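Local coordinates for hypothetical protein PH0156 (Pyrococcus horikoshii, PDB 2P62), which is of unknown function but belongs to a Toprim-like family, whose relatives often act on nucleic acids with the help of bound metal, at residues A[6-11]-A[60-65]; A[90-95]-A[127-132]; A[39-44]-A[84-89]. One frame throughout, in Å; residues are numbered along the deposited sequence.

Interaction 1: A[6-11]-A[60-65]; sequences IIVEGK and LVIIHA
I6 and I7 pair in parallel register with I62 and I63, joining strand 2-7 to strand 58-63 inside a mixed sheet consistent with the Toprim-like fold of its family. Bonds run alternately across the seam: I6 N donates to V61 O (2.7 Å), I63 N to I6 O (2.9 Å), and V8 N to I63 O in a nearly straight line (177°). Successive side chains point to opposite faces of the sheet. I6 and I62 share one face, where L21 of helix 11-23 covers I62; I7 and I63 share the other, where P50 lies on I63. I63 holds CG1 between its own backbone N and carbonyl carbon (chi1 61°), which brings that atom to 3.9 Å from I7 CG1.

Past the strand ends the two chains stay linked. A65 N bonds to E9 O (3.0 Å), although the donor stands 52° out of the carbonyl plane. G10 then occupies the N-cap position of helix 11-23, its N bonded to D13 OD1. A glutamate and glycine between the first strand and its helix are consistent with the Toprim glutamate motif, and E9 lies near a second acid, E100. H64 fills the corner between the diverging chains: its CB meets V8 CG2 at 3.5 Å, K11 CA lies over one face of its imidazole toward the rim, and K11 CD reaches to 3.9 Å from H64 NE2.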
ATOM      1  N   ILE A   6     -11.703  14.654  10.502  1.00 25.18           N
ATOM      2  CA  ILE A   6     -12.181  13.313  10.193  1.00 24.30           C
ATOM      3  C   ILE A   6     -11.103  12.302  10.581  1.00 24.37           C
ATOM      4  O   ILE A   6      -9.992  12.320  10.047  1.00 22.03           O
ATOM      5  CB  ILE A   6     -12.509  13.154   8.695  1.00 23.90           C
ATOM      6  CG1 ILE A   6     -13.522  14.226   8.269  1.00 23.82           C
ATOM      7  CG2 ILE A   6     -13.061  11.748   8.442  1.00 25.60           C
ATOM      8  CD1 ILE A   6     -14.042  14.093   6.839  1.00 20.43           C
ATOM      9  N   ILE A   7     -11.440  11.431  11.527  1.00 25.79           N
ATOM     10  CA  ILE A   7     -10.514  10.419  12.015  1.00 24.81           C
ATOM     11  C   ILE A   7     -10.929   9.020  11.581  1.00 25.35           C
ATOM     12  O   ILE A   7     -12.017   8.555  11.918  1.00 25.51           O
ATOM     13  CB  ILE A   7     -10.433  10.431  13.555  1.00 23.21           C
ATOM     14  CG1 ILE A   7     -10.142  11.854  14.056  1.00 23.54           C
ATOM     15  CG2 ILE A   7      -9.344   9.452  14.014  1.00 23.55           C
ATOM     16  CD1 ILE A   7     -10.207  12.012  15.571  1.00 21.35           C
ATOM     17  N   VAL A   8     -10.058   8.361  10.827  1.00 26.24           N
ATOM     18  CA  VAL A   8     -10.318   7.011  10.348  1.00 27.05           C
ATOM     19  C   VAL A   8      -9.202   6.107  10.842  1.00 28.30           C
ATOM     20  O   VAL A   8      -8.211   6.591  11.394  1.00 28.47           O
ATOM     21  CB  VAL A   8     -10.372   6.964   8.809  1.00 29.12           C
ATOM     22  CG1 VAL A   8     -11.550   7.781   8.311  1.00 28.27           C
ATOM     23  CG2 VAL A   8      -9.073   7.496   8.227  1.00 27.68           C
ATOM     24  N   GLU A   9      -9.343   4.800  10.635  1.00 29.93           N
ATOM     25  CA  GLU A   9      -8.325   3.863  11.103  1.00 31.23           C
ATOM     26  C   GLU A   9      -7.092   3.705  10.217  1.00 30.09           C
ATOM     27  O   GLU A   9      -5.976   3.727  10.721  1.00 32.85           O
ATOM     28  CB  GLU A   9      -8.934   2.480  11.348  1.00 32.21           C
ATOM     29  CG  GLU A   9      -7.984   1.557  12.101  1.00 34.38           C
ATOM     30  CD  GLU A   9      -8.573   0.186  12.358  1.00 37.88           C
ATOM     31  OE1 GLU A   9      -9.783   0.108  12.665  1.00 38.72           O
ATOM     32  OE2 GLU A   9      -7.823  -0.812  12.268  1.00 39.74           O
ATOM     33  N   GLY A  10      -7.286   3.539   8.910  1.00 29.23           N
ATOM     34  CA  GLY A  10      -6.148   3.359   8.020  1.00 26.88           C
ATOM     35  C   GLY A  10      -6.264   3.994   6.645  1.00 28.40           C
ATOM     36  O   GLY A  10      -7.226   4.713   6.352  1.00 28.47           O
ATOM     37  N   LYS A  11      -5.269   3.725   5.798  1.00 28.96           N
ATOM     38  CA  LYS A  11      -5.223   4.264   4.440  1.00 26.84           C
ATOM     39  C   LYS A  11      -6.469   3.884   3.642  1.00 25.31           C
ATOM     40  O   LYS A  11      -7.020   4.719   2.923  1.00 24.26           O
ATOM     41  CB  LYS A  11      -3.983   3.752   3.705  1.00 28.68           C
ATOM     42  CG  LYS A  11      -3.587   4.572   2.484  1.00 30.23           C
ATOM     43  CD  LYS A  11      -2.976   5.900   2.909  1.00 34.24           C
ATOM     44  CE  LYS A  11      -2.258   6.620   1.758  1.00 35.13           C
ATOM     45  NZ  LYS A  11      -3.168   7.046   0.662  1.00 34.50           N
ATOM     46  N   LEU A  60     -11.550  20.079   5.368  1.00 24.51           N
ATOM     47  CA  LEU A  60     -11.675  18.778   6.009  1.00 23.69           C
ATOM     48  C   LEU A  60     -10.279  18.223   6.240  1.00 23.66           C
ATOM     49  O   LEU A  60      -9.520  18.003   5.295  1.00 20.48           O
ATOM     50  CB  LEU A  60     -12.466  17.811   5.131  1.00 22.32           C
ATOM     51  CG  LEU A  60     -13.905  18.237   4.841  1.00 22.61           C
ATOM     52  CD1 LEU A  60     -14.508  17.310   3.814  1.00 20.48           C
ATOM     53  CD2 LEU A  60     -14.715  18.248   6.126  1.00 20.08           C
ATOM     54  N   VAL A  61      -9.938  18.020   7.507  1.00 24.30           N
ATOM     55  CA  VAL A  61      -8.644  17.480   7.878  1.00 25.25           C
ATOM     56  C   VAL A  61      -8.862  16.013   8.217  1.00 25.78           C
ATOM     57  O   VAL A  61      -9.512  15.689   9.204  1.00 27.25           O
ATOM     58  CB  VAL A  61      -8.070  18.225   9.099  1.00 25.29           C
ATOM     59  CG1 VAL A  61      -6.714  17.642   9.475  1.00 25.61           C
ATOM     60  CG2 VAL A  61      -7.930  19.718   8.773  1.00 23.31           C
ATOM     61  N   ILE A  62      -8.324  15.131   7.385  1.00 25.53           N
ATOM     62  CA  ILE A  62      -8.472  13.693   7.575  1.00 25.39           C
ATOM     63  C   ILE A  62      -7.170  13.076   8.072  1.00 27.35           C
ATOM     64  O   ILE A  62      -6.111  13.294   7.482  1.00 26.83           O
ATOM     65  CB  ILE A  62      -8.848  13.016   6.246  1.00 25.34           C
ATOM     66  CG1 ILE A  62     -10.029  13.752   5.617  1.00 22.56           C
ATOM     67  CG2 ILE A  62      -9.175  11.545   6.465  1.00 21.41           C
ATOM     68  CD1 ILE A  62     -10.379  13.245   4.267  1.00 26.44           C
ATOM     69  N   ILE A  63      -7.252  12.304   9.153  1.00 28.75           N
ATOM     70  CA  ILE A  63      -6.074  11.639   9.706  1.00 31.01           C
ATOM     71  C   ILE A  63      -6.361  10.160   9.908  1.00 33.56           C
ATOM     72  O   ILE A  63      -7.505   9.775  10.147  1.00 33.31           O
ATOM     73  CB  ILE A  63      -5.653  12.225  11.083  1.00 30.07           C
ATOM     74  CG1 ILE A  63      -6.781  12.053  12.096  1.00 31.43           C
ATOM     75  CG2 ILE A  63      -5.313  13.688  10.953  1.00 30.01           C
ATOM     76  CD1 ILE A  63      -6.428  12.552  13.479  1.00 33.04           C
ATOM     77  N   HIS A  64      -5.318   9.340   9.815  1.00 37.79           N
ATOM     78  CA  HIS A  64      -5.439   7.898  10.015  1.00 43.73           C
ATOM     79  C   HIS A  64      -4.167   7.362  10.668  1.00 47.90           C
ATOM     80  O   HIS A  64      -3.206   8.109  10.853  1.00 48.33           O
ATOM     81  CB  HIS A  64      -5.662   7.174   8.689  1.00 43.15           C
ATOM     82  CG  HIS A  64      -4.455   7.146   7.805  1.00 44.84           C
ATOM     83  ND1 HIS A  64      -4.111   8.192   6.976  1.00 45.48           N
ATOM     84  CD2 HIS A  64      -3.502   6.200   7.632  1.00 43.12           C
ATOM     85  CE1 HIS A  64      -3.001   7.891   6.329  1.00 44.30           C
ATOM     86  NE2 HIS A  64      -2.611   6.688   6.709  1.00 44.77           N
ATOM     87  N   ALA A  65      -4.168   6.068  10.998  1.00 52.72           N
ATOM     88  CA  ALA A  65      -3.026   5.403  11.641  1.00 57.28           C
ATOM     89  C   ALA A  65      -2.516   6.240  12.813  1.00 60.77           C
ATOM     90  O   ALA A  65      -1.308   6.351  13.047  1.00 61.99           O
ATOM     91  CB  ALA A  65      -1.899   5.171  10.620  1.00 54.63           C
TER

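Interaction 2: A[90-95]-A[127-132]; sequences EEVYVV and EGVKIY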
ATOM      1  N   GLU A  90     -15.097  22.837  14.378  1.00 24.15           N
ATOM      2  CA  GLU A  90     -16.497  22.802  14.771  1.00 24.83           C
ATOM      3  C   GLU A  90     -17.104  21.399  14.754  1.00 24.36           C
ATOM      4  O   GLU A  90     -18.133  21.155  15.381  1.00 24.21           O
ATOM      5  CB  GLU A  90     -17.311  23.732  13.868  1.00 25.78           C
ATOM      6  CG  GLU A  90     -17.498  23.248  12.449  1.00 25.50           C
ATOM      7  CD  GLU A  90     -18.195  24.293  11.587  1.00 28.37           C
ATOM      8  OE1 GLU A  90     -18.785  25.241  12.149  1.00 29.57           O
ATOM      9  OE2 GLU A  90     -18.157  24.163  10.349  1.00 24.14           O
ATOM     10  N   GLU A  91     -16.490  20.481  14.023  1.00 22.15           N
ATOM     11  CA  GLU A  91     -17.006  19.126  13.987  1.00 23.52           C
ATOM     12  C   GLU A  91     -15.863  18.129  13.922  1.00 22.32           C
ATOM     13  O   GLU A  91     -14.806  18.394  13.340  1.00 22.34           O
ATOM     14  CB  GLU A  91     -17.966  18.911  12.793  1.00 25.07           C
ATOM     15  CG  GLU A  91     -19.105  19.932  12.713  1.00 28.96           C
ATOM     16  CD  GLU A  91     -20.144  19.652  11.633  1.00 32.13           C
ATOM     17  OE1 GLU A  91     -19.765  19.285  10.494  1.00 30.65           O
ATOM     18  OE2 GLU A  91     -21.354  19.823  11.925  1.00 35.41           O
ATOM     19  N   VAL A  92     -16.084  16.991  14.561  1.00 20.50           N
ATOM     20  CA  VAL A  92     -15.118  15.917  14.571  1.00 20.67           C
ATOM     21  C   VAL A  92     -15.876  14.632  14.280  1.00 22.16           C
ATOM     22  O   VAL A  92     -16.880  14.325  14.928  1.00 21.30           O
ATOM     23  CB  VAL A  92     -14.402  15.772  15.939  1.00 19.97           C
ATOM     24  CG1 VAL A  92     -13.490  14.559  15.898  1.00 16.87           C
ATOM     25  CG2 VAL A  92     -13.580  17.024  16.253  1.00 14.88           C
ATOM     26  N   TYR A  93     -15.397  13.899  13.280  1.00 22.68           N
ATOM     27  CA  TYR A  93     -15.997  12.631  12.889  1.00 22.19           C
ATOM     28  C   TYR A  93     -15.050  11.504  13.276  1.00 22.22           C
ATOM     29  O   TYR A  93     -13.858  11.574  13.011  1.00 24.10           O
ATOM     30  CB  TYR A  93     -16.255  12.603  11.373  1.00 20.77           C
ATOM     31  CG  TYR A  93     -17.284  13.611  10.926  1.00 20.70           C
ATOM     32  CD1 TYR A  93     -16.933  14.950  10.733  1.00 21.01           C
ATOM     33  CD2 TYR A  93     -18.630  13.256  10.794  1.00 19.88           C
ATOM     34  CE1 TYR A  93     -17.889  15.910  10.437  1.00 20.35           C
ATOM     35  CE2 TYR A  93     -19.603  14.220  10.493  1.00 19.19           C
ATOM     36  CZ  TYR A  93     -19.226  15.546  10.323  1.00 21.53           C
ATOM     37  OH  TYR A  93     -20.169  16.532  10.092  1.00 22.19           O
ATOM     38  N   VAL A  94     -15.571  10.475  13.924  1.00 22.61           N
ATOM     39  CA  VAL A  94     -14.736   9.345  14.306  1.00 22.92           C
ATOM     40  C   VAL A  94     -15.355   8.106  13.670  1.00 23.56           C
ATOM     41  O   VAL A  94     -16.431   7.677  14.066  1.00 23.76           O
ATOM     42  CB  VAL A  94     -14.673   9.202  15.838  1.00 23.75           C
ATOM     43  CG1 VAL A  94     -13.732   8.057  16.219  1.00 24.95           C
ATOM     44  CG2 VAL A  94     -14.175  10.506  16.457  1.00 21.33           C
ATOM     45  N   VAL A  95     -14.676   7.553  12.669  1.00 24.45           N
ATOM     46  CA  VAL A  95     -15.167   6.393  11.936  1.00 24.19           C
ATOM     47  C   VAL A  95     -14.409   5.121  12.250  1.00 25.87           C
ATOM     48  O   VAL A  95     -13.177   5.083  12.184  1.00 26.26           O
ATOM     49  CB  VAL A  95     -15.089   6.651  10.424  1.00 24.96           C
ATOM     50  CG1 VAL A  95     -15.520   5.402   9.642  1.00 17.79           C
ATOM     51  CG2 VAL A  95     -15.969   7.858  10.078  1.00 22.76           C
ATOM     52  N   GLU A 127     -17.683  21.539  24.479  1.00 27.43           N
ATOM     53  CA  GLU A 127     -16.797  22.636  24.119  1.00 28.59           C
ATOM     54  C   GLU A 127     -17.288  23.261  22.813  1.00 28.40           C
ATOM     55  O   GLU A 127     -16.505  23.831  22.063  1.00 30.02           O
ATOM     56  CB  GLU A 127     -15.371  22.104  23.948  1.00 29.69           C
ATOM     57  CG  GLU A 127     -14.361  22.515  25.024  1.00 37.74           C
ATOM     58  CD  GLU A 127     -14.864  22.374  26.460  1.00 39.77           C
ATOM     59  OE1 GLU A 127     -15.483  23.337  26.962  1.00 42.52           O
ATOM     60  OE2 GLU A 127     -14.638  21.309  27.081  1.00 39.59           O
ATOM     61  N   GLY A 128     -18.586  23.147  22.541  1.00 28.88           N
ATOM     62  CA  GLY A 128     -19.140  23.710  21.321  1.00 27.03           C
ATOM     63  C   GLY A 128     -18.797  22.924  20.065  1.00 27.41           C
ATOM     64  O   GLY A 128     -19.093  23.357  18.953  1.00 27.82           O
ATOM     65  N   VAL A 129     -18.175  21.761  20.233  1.00 26.15           N
ATOM     66  CA  VAL A 129     -17.786  20.931  19.089  1.00 24.61           C
ATOM     67  C   VAL A 129     -18.682  19.701  18.923  1.00 25.45           C
ATOM     68  O   VAL A 129     -18.878  18.937  19.870  1.00 24.58           O
ATOM     69  CB  VAL A 129     -16.303  20.455  19.234  1.00 24.64           C
ATOM     70  CG1 VAL A 129     -15.955  19.454  18.147  1.00 18.32           C
ATOM     71  CG2 VAL A 129     -15.354  21.657  19.169  1.00 20.21           C
ATOM     72  N   LYS A 130     -19.215  19.511  17.717  1.00 24.63           N
ATOM     73  CA  LYS A 130     -20.064  18.355  17.436  1.00 26.16           C
ATOM     74  C   LYS A 130     -19.227  17.124  17.086  1.00 25.98           C
ATOM     75  O   LYS A 130     -18.576  17.081  16.048  1.00 24.61           O
ATOM     76  CB  LYS A 130     -21.029  18.657  16.283  1.00 26.51           C
ATOM     77  CG  LYS A 130     -22.171  19.579  16.642  1.00 30.70           C
ATOM     78  CD  LYS A 130     -23.144  19.715  15.487  1.00 34.04           C
ATOM     79  CE  LYS A 130     -24.196  20.760  15.805  1.00 36.43           C
ATOM     80  NZ  LYS A 130     -23.536  22.031  16.215  1.00 37.82           N
ATOM     81  N   ILE A 131     -19.247  16.121  17.957  1.00 25.84           N
ATOM     82  CA  ILE A 131     -18.492  14.900  17.717  1.00 24.80           C
ATOM     83  C   ILE A 131     -19.424  13.806  17.191  1.00 26.72           C
ATOM     84  O   ILE A 131     -20.396  13.421  17.846  1.00 26.46           O
ATOM     85  CB  ILE A 131     -17.786  14.450  19.008  1.00 23.84           C
ATOM     86  CG1 ILE A 131     -16.866  15.586  19.490  1.00 25.42           C
ATOM     87  CG2 ILE A 131     -16.969  13.181  18.743  1.00 21.38           C
ATOM     88  CD1 ILE A 131     -16.281  15.432  20.924  1.00 24.91           C
ATOM     89  N   TYR A 132     -19.125  13.321  15.991  1.00 26.10           N
ATOM     90  CA  TYR A 132     -19.947  12.301  15.370  1.00 26.59           C
ATOM     91  C   TYR A 132     -19.314  10.925  15.339  1.00 26.20           C
ATOM     92  O   TYR A 132     -18.403  10.661  14.560  1.00 26.17           O
ATOM     93  CB  TYR A 132     -20.312  12.701  13.937  1.00 27.69           C
ATOM     94  CG  TYR A 132     -21.238  13.888  13.823  1.00 32.16           C
ATOM     95  CD1 TYR A 132     -22.624  13.728  13.907  1.00 31.97           C
ATOM     96  CD2 TYR A 132     -20.731  15.179  13.605  1.00 32.04           C
ATOM     97  CE1 TYR A 132     -23.480  14.819  13.769  1.00 32.55           C
ATOM     98  CE2 TYR A 132     -21.585  16.274  13.470  1.00 32.20           C
ATOM     99  CZ  TYR A 132     -22.954  16.084  13.550  1.00 33.55           C
ATOM    100  OH  TYR A 132     -23.798  17.158  13.391  1.00 37.70           O
TER
HETATM  101  O   HOH W   1     -20.275  22.644  16.212  1.00 31.78           O
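E90 O is the doubly used acceptor at the start of this strand pair: it takes K130 N at 3.1 Å and a water at 2.7 Å. The same water donates to G128 O and accepts a weak bond from K130 NZ, so it bridges the turn before strand 129-136 to the neighbouring strand. Further along, V92 N gives to K130 O, Y132 N to V92 O (2.7 Å), and V94 N to Y132 O. V92 thus uses both its N-H and its carbonyl on the partner strand. This is a parallel ladder within the mixed sheet: segments 90-95 and 129-132 run 16° apart, in strands 89-97 and 129-136. On the face carrying V92 and I131, V92 CG2 touches V129 CG1 (3.9 Å) under helix 71-84; on the face with E91, Y93 and Y132, the two tyrosines pack against helix 233-239. Their rings lie side by side, nearly parallel (10°) but displaced, with little ring on ring, and Y93 CE2 is 3.4 Å from Y132 CD2. Y93 OH donates to E91 OE1 at 2.8 Å from above the carboxylate plane; K4, on the adjoining strand 2-7, forms a salt bridge with that same oxygen. An alanine in place of Y93 would probably leave E91 OE1 without its hydroxyl donor and open a gap beside the Y132 ring. E91 OE2 sits at the edge of the Y132 ring, 3.9 Å from CE2, while the carboxylate of E90 is paired with R2.

Interaction 3: A[39-44]-A[84-89]; sequences IGKWGF and LGLLNV
L87 lies on W42 as the tight centre of this contact, its CD1 set over the middle of one indole face and 3.9 Å from the centroid of the five-membered ring, a CH-pi approach only 16° off the ring normal. The other methyl, L87 CD2, comes to 3.4 Å from W42 CZ2. At the far end of the indole V89 CG2 meets CH2 at 3.7 Å. Neighbours hold the ring further: F37 meets it edge-to-face, and V78, I3 and L5 also touch it. The contact thus ties the short helix 39-42 to the connection that leads from helix 71-84 into strand 89-97 of the sheet. Helix 71-84 ends in a Schellman motif, with G85 at positive phi as its C-prime residue, and the chain then turns to present L86 and L87 to the short helix. A bond from S81 OG to K41 O secures the two helices to each other nearby.

Toward solvent the contact thins to one lysine and an exposed leucine. K41 crosses L86 at about a right angle, with CD 3.6 Å from L86 CB. Its chain bends at chi3 (-65°), which places CE 3.6 Å from L86 O, and the ammonium at its end donates to that carbonyl, K41 NZ to L86 O being 2.8 Å.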
ATOM      1  N   ILE A  39       1.624  20.279  16.908  1.00 77.59           N
ATOM      2  CA  ILE A  39       1.214  19.218  17.818  1.00 75.09           C
ATOM      3  C   ILE A  39       0.584  19.781  19.090  1.00 72.90           C
ATOM      4  O   ILE A  39      -0.389  19.235  19.610  1.00 72.43           O
ATOM      5  CB  ILE A  39       2.417  18.317  18.199  1.00 75.66           C
ATOM      6  CG1 ILE A  39       1.951  17.190  19.128  1.00 74.65           C
ATOM      7  CG2 ILE A  39       3.514  19.158  18.841  1.00 74.90           C
ATOM      8  CD1 ILE A  39       3.050  16.231  19.533  1.00 76.15           C
ATOM      9  N   GLY A  40       1.136  20.883  19.581  1.00 70.69           N
ATOM     10  CA  GLY A  40       0.607  21.488  20.788  1.00 67.94           C
ATOM     11  C   GLY A  40      -0.873  21.797  20.700  1.00 66.21           C
ATOM     12  O   GLY A  40      -1.556  21.876  21.724  1.00 67.24           O
ATOM     13  N   LYS A  41      -1.379  21.964  19.481  1.00 63.21           N
ATOM     14  CA  LYS A  41      -2.788  22.281  19.292  1.00 60.56           C
ATOM     15  C   LYS A  41      -3.634  21.122  18.786  1.00 58.90           C
ATOM     16  O   LYS A  41      -4.781  20.964  19.206  1.00 57.34           O
ATOM     17  CB  LYS A  41      -2.930  23.484  18.359  1.00 60.22           C
ATOM     18  CG  LYS A  41      -2.312  24.741  18.933  1.00 60.58           C
ATOM     19  CD  LYS A  41      -2.972  26.004  18.408  1.00 60.97           C
ATOM     20  CE  LYS A  41      -2.756  26.194  16.924  1.00 61.40           C
ATOM     21  NZ  LYS A  41      -3.284  27.518  16.492  1.00 61.31           N
ATOM     22  N   TRP A  42      -3.070  20.310  17.897  1.00 58.12           N
ATOM     23  CA  TRP A  42      -3.795  19.171  17.345  1.00 57.62           C
ATOM     24  C   TRP A  42      -3.543  17.853  18.065  1.00 58.60           C
ATOM     25  O   TRP A  42      -4.396  16.965  18.050  1.00 59.72           O
ATOM     26  CB  TRP A  42      -3.469  18.995  15.865  1.00 55.81           C
ATOM     27  CG  TRP A  42      -4.012  20.081  15.003  1.00 54.28           C
ATOM     28  CD1 TRP A  42      -3.394  21.251  14.666  1.00 53.74           C
ATOM     29  CD2 TRP A  42      -5.289  20.099  14.361  1.00 53.01           C
ATOM     30  NE1 TRP A  42      -4.207  21.996  13.848  1.00 53.83           N
ATOM     31  CE2 TRP A  42      -5.378  21.313  13.647  1.00 53.05           C
ATOM     32  CE3 TRP A  42      -6.370  19.208  14.322  1.00 52.47           C
ATOM     33  CZ2 TRP A  42      -6.506  21.657  12.894  1.00 51.71           C
ATOM     34  CZ3 TRP A  42      -7.489  19.552  13.573  1.00 51.45           C
ATOM     35  CH2 TRP A  42      -7.548  20.768  12.871  1.00 50.75           C
ATOM     36  N   GLY A  43      -2.375  17.716  18.684  1.00 58.19           N
ATOM     37  CA  GLY A  43      -2.066  16.489  19.396  1.00 57.12           C
ATOM     38  C   GLY A  43      -1.681  15.337  18.487  1.00 57.81           C
ATOM     39  O   GLY A  43      -1.731  14.173  18.891  1.00 56.23           O
ATOM     40  N   PHE A  44      -1.298  15.657  17.256  1.00 59.21           N
ATOM     41  CA  PHE A  44      -0.891  14.639  16.292  1.00 61.63           C
ATOM     42  C   PHE A  44       0.524  14.161  16.616  1.00 64.15           C
ATOM     43  O   PHE A  44       1.245  14.803  17.385  1.00 64.58           O
ATOM     44  CB  PHE A  44      -0.936  15.211  14.869  1.00 59.57           C
ATOM     45  CG  PHE A  44      -2.321  15.579  14.400  1.00 57.04           C
ATOM     46  CD1 PHE A  44      -2.498  16.457  13.331  1.00 56.55           C
ATOM     47  CD2 PHE A  44      -3.449  15.053  15.025  1.00 55.69           C
ATOM     48  CE1 PHE A  44      -3.780  16.815  12.895  1.00 55.42           C
ATOM     49  CE2 PHE A  44      -4.732  15.400  14.599  1.00 54.84           C
ATOM     50  CZ  PHE A  44      -4.897  16.283  13.530  1.00 54.79           C
ATOM     51  N   LEU A  84      -9.846  27.191  24.332  1.00 39.90           N
ATOM     52  CA  LEU A  84      -8.940  28.330  24.427  1.00 40.41           C
ATOM     53  C   LEU A  84      -9.078  29.283  23.245  1.00 41.13           C
ATOM     54  O   LEU A  84      -8.620  30.422  23.309  1.00 41.42           O
ATOM     55  CB  LEU A  84      -7.488  27.843  24.520  1.00 39.65           C
ATOM     56  CG  LEU A  84      -7.096  27.117  25.812  1.00 41.31           C
ATOM     57  CD1 LEU A  84      -5.711  26.497  25.676  1.00 41.06           C
ATOM     58  CD2 LEU A  84      -7.127  28.104  26.966  1.00 39.26           C
ATOM     59  N   GLY A  85      -9.705  28.818  22.166  1.00 41.02           N
ATOM     60  CA  GLY A  85      -9.882  29.654  20.989  1.00 39.70           C
ATOM     61  C   GLY A  85      -8.664  29.704  20.073  1.00 40.04           C
ATOM     62  O   GLY A  85      -8.439  30.714  19.408  1.00 41.08           O
ATOM     63  N   LEU A  86      -7.898  28.611  20.028  1.00 37.72           N
ATOM     64  CA  LEU A  86      -6.691  28.499  19.206  1.00 36.26           C
ATOM     65  C   LEU A  86      -6.908  27.681  17.920  1.00 35.32           C
ATOM     66  O   LEU A  86      -6.034  27.627  17.059  1.00 34.23           O
ATOM     67  CB  LEU A  86      -5.563  27.857  20.027  1.00 36.71           C
ATOM     68  CG  LEU A  86      -5.365  28.385  21.454  1.00 39.12           C
ATOM     69  CD1 LEU A  86      -4.226  27.632  22.139  1.00 38.93           C
ATOM     70  CD2 LEU A  86      -5.076  29.886  21.414  1.00 38.86           C
ATOM     71  N   LEU A  87      -8.060  27.023  17.812  1.00 33.86           N
ATOM     72  CA  LEU A  87      -8.396  26.223  16.637  1.00 32.80           C
ATOM     73  C   LEU A  87      -9.838  26.468  16.249  1.00 32.40           C
ATOM     74  O   LEU A  87     -10.718  26.547  17.108  1.00 32.90           O
ATOM     75  CB  LEU A  87      -8.219  24.726  16.905  1.00 33.28           C
ATOM     76  CG  LEU A  87      -6.894  24.095  16.469  1.00 36.96           C
ATOM     77  CD1 LEU A  87      -6.899  22.609  16.779  1.00 36.02           C
ATOM     78  CD2 LEU A  87      -6.684  24.320  14.978  1.00 36.18           C
ATOM     79  N   ASN A  88     -10.089  26.574  14.952  1.00 29.58           N
ATOM     80  CA  ASN A  88     -11.445  26.801  14.493  1.00 28.32           C
ATOM     81  C   ASN A  88     -12.125  25.494  14.074  1.00 26.37           C
ATOM     82  O   ASN A  88     -12.659  25.379  12.966  1.00 25.48           O
ATOM     83  CB  ASN A  88     -11.445  27.783  13.326  1.00 28.51           C
ATOM     84  CG  ASN A  88     -12.828  28.313  13.027  1.00 28.70           C
ATOM     85  OD1 ASN A  88     -13.167  28.590  11.878  1.00 30.45           O
ATOM     86  ND2 ASN A  88     -13.638  28.461  14.071  1.00 28.66           N
ATOM     87  N   VAL A  89     -12.113  24.511  14.965  1.00 25.18           N
ATOM     88  CA  VAL A  89     -12.731  23.223  14.685  1.00 24.59           C
ATOM     89  C   VAL A  89     -14.150  23.205  15.230  1.00 24.29           C
ATOM     90  O   VAL A  89     -14.382  23.523  16.394  1.00 25.56           O
ATOM     91  CB  VAL A  89     -11.913  22.063  15.308  1.00 23.90           C
ATOM     92  CG1 VAL A  89     -12.707  20.762  15.254  1.00 24.44           C
ATOM     93  CG2 VAL A  89     -10.613  21.896  14.553  1.00 21.29           C
TER

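Overall arrangement
The three contacts lie 14 to 16 Å apart, centre to centre, around one mixed sheet. Strand 2-7 of interaction 1 and strand 89-97 of interaction 2 are neighbours, with I7 N and I7 O bonding to Y93 O and V95 N, so four adjacent strands run through both contacts. Interaction 3 lies at the start of strand 89-97: residues 84-89 run directly into 90-95, and V129 CG2 packs on V89 O. F44 also packs on I63, and W42 on V61, linking it to interaction 1. Along the chain interactions 1 and 3 interleave, and interaction 2 follows both, which brings distant parts of the sequence onto one sheet, interaction 3 lying at its margin.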